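Local coordinates for Rho GTPase-activating protein 5 (Homo sapiens, PDB 5U4V) that probably serves as a Rho-directed GTPase-activating protein, and carries a pseudoGTPase domain with a G-domain fold, the part modelled here, at residues F72-S77 with T110-N115. Residues are numbered along the deposited sequence; the frame is centred on the assembly and turned at random.
Sequences FCVFNS and TLILAN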
ATOM      1  N   PHE A  72      -1.588  -1.887   0.964  1.00 54.39           N
ATOM      2  CA  PHE A  72      -0.524  -0.899   0.851  1.00 50.83           C
ATOM      3  C   PHE A  72       0.753  -1.331   1.534  1.00 47.57           C
ATOM      4  O   PHE A  72       0.723  -1.799   2.666  1.00 46.96           O
ATOM      5  CB  PHE A  72      -0.950   0.427   1.447  1.00 52.95           C
ATOM      6  CG  PHE A  72      -1.737   1.280   0.523  1.00 54.78           C
ATOM      7  CD1 PHE A  72      -1.827   0.966  -0.829  1.00 54.89           C
ATOM      8  CD2 PHE A  72      -2.373   2.427   1.007  1.00 56.94           C
ATOM      9  CE1 PHE A  72      -2.568   1.773  -1.690  1.00 58.07           C
ATOM     10  CE2 PHE A  72      -3.124   3.239   0.143  1.00 58.80           C
ATOM     11  CZ  PHE A  72      -3.215   2.913  -1.207  1.00 59.54           C
ATOM     12  N   CYS A  73       1.879  -1.184   0.835  1.00 45.05           N
ATOM     13  CA  CYS A  73       3.170  -1.457   1.446  1.00 43.25           C
ATOM     14  C   CYS A  73       4.083  -0.262   1.281  1.00 41.99           C
ATOM     15  O   CYS A  73       4.438   0.123   0.168  1.00 42.02           O
ATOM     16  CB  CYS A  73       3.802  -2.724   0.850  1.00 43.71           C
ATOM     17  SG  CYS A  73       2.697  -4.159   0.777  1.00 47.50           S
ATOM     18  N   VAL A  74       4.455   0.320   2.406  1.00 41.24           N
ATOM     19  CA  VAL A  74       5.158   1.600   2.490  1.00 39.53           C
ATOM     20  C   VAL A  74       6.539   1.318   3.085  1.00 39.72           C
ATOM     21  O   VAL A  74       6.694   0.518   3.990  1.00 39.18           O
ATOM     22  CB  VAL A  74       4.408   2.613   3.413  1.00 40.58           C
ATOM     23  CG1 VAL A  74       4.945   4.033   3.311  1.00 40.10           C
ATOM     24  CG2 VAL A  74       2.944   2.584   3.143  1.00 42.32           C
ATOM     25  N   PHE A  75       7.535   1.995   2.542  1.00 40.99           N
ATOM     26  CA  PHE A  75       8.917   1.901   2.985  1.00 42.08           C
ATOM     27  C   PHE A  75       9.600   3.223   2.629  1.00 43.75           C
ATOM     28  O   PHE A  75       9.174   3.922   1.676  1.00 41.44           O
ATOM     29  CB  PHE A  75       9.624   0.714   2.303  1.00 41.20           C
ATOM     30  CG  PHE A  75       9.718   0.836   0.812  1.00 40.86           C
ATOM     31  CD1 PHE A  75       8.609   0.576   0.004  1.00 38.97           C
ATOM     32  CD2 PHE A  75      10.913   1.298   0.199  1.00 40.58           C
ATOM     33  CE1 PHE A  75       8.708   0.745  -1.365  1.00 39.90           C
ATOM     34  CE2 PHE A  75      10.975   1.456  -1.162  1.00 39.53           C
ATOM     35  CZ  PHE A  75       9.892   1.163  -1.940  1.00 39.15           C
ATOM     36  N   ASN A  76      10.630   3.572   3.405  1.00 47.34           N
ATOM     37  CA  ASN A  76      11.386   4.791   3.186  1.00 50.15           C
ATOM     38  C   ASN A  76      12.913   4.609   3.304  1.00 53.50           C
ATOM     39  O   ASN A  76      13.669   5.581   3.410  1.00 55.24           O
ATOM     40  CB  ASN A  76      10.878   5.900   4.118  1.00 51.90           C
ATOM     41  CG  ASN A  76      11.154   5.630   5.556  1.00 53.23           C
ATOM     42  OD1 ASN A  76      11.573   4.538   5.926  1.00 56.73           O
ATOM     43  ND2 ASN A  76      10.921   6.637   6.394  1.00 54.82           N
ATOM     44  N   SER A  77      13.361   3.366   3.322  1.00 55.72           N
ATOM     45  CA  SER A  77      14.784   3.078   3.480  1.00 59.49           C
ATOM     46  C   SER A  77      15.050   1.633   3.155  1.00 58.89           C
ATOM     47  O   SER A  77      14.125   0.866   2.844  1.00 55.35           O
ATOM     48  CB  SER A  77      15.245   3.429   4.893  1.00 62.72           C
ATOM     49  OG  SER A  77      14.555   2.632   5.833  1.00 63.42           O
ATOM     50  N   THR A 110       0.154  -2.788  -3.400  1.00 33.87           N
ATOM     51  CA  THR A 110       0.717  -1.599  -4.036  1.00 31.11           C
ATOM     52  C   THR A 110       1.860  -1.148  -3.152  1.00 31.52           C
ATOM     53  O   THR A 110       1.709  -1.076  -1.901  1.00 32.75           O
ATOM     54  CB  THR A 110      -0.314  -0.443  -4.217  1.00 31.38           C
ATOM     55  OG1 THR A 110      -1.329  -0.867  -5.124  1.00 32.86           O
ATOM     56  CG2 THR A 110       0.366   0.875  -4.796  1.00 29.02           C
ATOM     57  N   LEU A 111       2.999  -0.892  -3.778  1.00 31.96           N
ATOM     58  CA  LEU A 111       4.184  -0.499  -3.049  1.00 34.97           C
ATOM     59  C   LEU A 111       4.298   0.999  -3.042  1.00 33.00           C
ATOM     60  O   LEU A 111       4.328   1.608  -4.088  1.00 29.63           O
ATOM     61  CB  LEU A 111       5.468  -1.141  -3.630  1.00 39.46           C
ATOM     62  CG  LEU A 111       5.538  -2.669  -3.579  1.00 45.45           C
ATOM     63  CD1 LEU A 111       6.782  -3.159  -4.326  1.00 47.90           C
ATOM     64  CD2 LEU A 111       5.527  -3.219  -2.151  1.00 46.07           C
ATOM     65  N   ILE A 112       4.477   1.565  -1.849  1.00 33.10           N
ATOM     66  CA  ILE A 112       4.608   2.973  -1.726  1.00 33.95           C
ATOM     67  C   ILE A 112       5.938   3.390  -1.189  1.00 36.40           C
ATOM     68  O   ILE A 112       6.228   3.117  -0.053  1.00 37.15           O
ATOM     69  CB  ILE A 112       3.481   3.600  -0.893  1.00 34.09           C
ATOM     70  CG1 ILE A 112       2.140   3.399  -1.616  1.00 33.55           C
ATOM     71  CG2 ILE A 112       3.725   5.084  -0.697  1.00 32.64           C
ATOM     72  CD1 ILE A 112       0.961   3.582  -0.691  1.00 34.00           C
ATOM     73  N   LEU A 113       6.724   4.112  -1.995  1.00 37.01           N
ATOM     74  CA  LEU A 113       7.907   4.712  -1.475  1.00 40.31           C
ATOM     75  C   LEU A 113       7.624   6.136  -1.005  1.00 43.61           C
ATOM     76  O   LEU A 113       7.307   7.018  -1.807  1.00 43.39           O
ATOM     77  CB  LEU A 113       9.028   4.665  -2.507  1.00 43.33           C
ATOM     78  CG  LEU A 113      10.300   5.462  -2.227  1.00 46.74           C
ATOM     79  CD1 LEU A 113      11.040   5.009  -0.970  1.00 49.36           C
ATOM     80  CD2 LEU A 113      11.217   5.354  -3.442  1.00 50.77           C
ATOM     81  N   ALA A 114       7.760   6.333   0.303  1.00 47.89           N
ATOM     82  CA  ALA A 114       7.628   7.626   0.970  1.00 53.58           C
ATOM     83  C   ALA A 114       8.955   8.401   1.120  1.00 59.30           C
ATOM     84  O   ALA A 114       9.968   7.830   1.532  1.00 61.10           O
ATOM     85  CB  ALA A 114       7.021   7.421   2.340  1.00 51.05           C
ATOM     86  N   ASN A 115       8.940   9.697   0.805  1.00 64.47           N
ATOM     87  CA  ASN A 115      10.088  10.578   1.101  1.00 71.60           C
ATOM     88  C   ASN A 115      10.049  11.062   2.541  1.00 76.19           C
ATOM     89  O   ASN A 115      10.129  10.265   3.481  1.00 75.95           O
ATOM     90  CB  ASN A 115      10.164  11.774   0.140  1.00 74.90           C
ATOM     91  CG  ASN A 115      10.492  11.364  -1.295  1.00 76.24           C
ATOM     92  OD1 ASN A 115       9.746  11.657  -2.241  1.00 78.13           O
ATOM     93  ND2 ASN A 115      11.607  10.668  -1.462  1.00 77.20           N
TER
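F72 to F75 run parallel to T110 to L113 as neighbouring strands, their axes 4.5 Å apart at closest and 26° askew, joined by a ladder in which C73 and F75 supply the first strand's side of all four hydrogen bonds, while F72 and V74 bond to strand 8-14. C73 N donates to T110 O and C73 O accepts from I112 N; two residues on, F75 N reaches I112 O at 3.1 Å and F75 O takes the amide of A114. Beside its hydrogen bond from F75 N, I112 O also has a weak CA-H...O contact from V74.

On the face carrying F72, V74, T110 and I112, a CH-pi contact joins the strands: I112 CD1 sits over the middle of the F72 ring, 3.8 Å from its centroid. F72 CG is anti to its own carbonyl carbon (chi1 -84°); the end of the side chain comes nearer the other strand, and the ring turns an edge to T110 CB. V74 stands alongside I112, and V74 CG1 meets A114 CB at 4.1 Å. Helices 19-28 and 156-173 pack on this side, L23 and V166 both touching F72.

The other face holds C73, L111, F75 and L113. L111 CD2 presses on C73 CB at 3.5 Å. F75 CG lies between backbone N and carbonyl carbon (chi1 63°). The F75 ring comes nearer the other strand and meets L113: F75 CE2 lies 3.6 Å from L113 CD1, while L113 CA sits over the rim of one face. I84 of helix 78-96 touches both C73 and F75.

Helix 78-96, started by S77 at its N-cap, links the two strands, making a beta-alpha-beta crossover between adjacent parallel strands in the central sheet of a Ras-like G domain, sandwiched between helices.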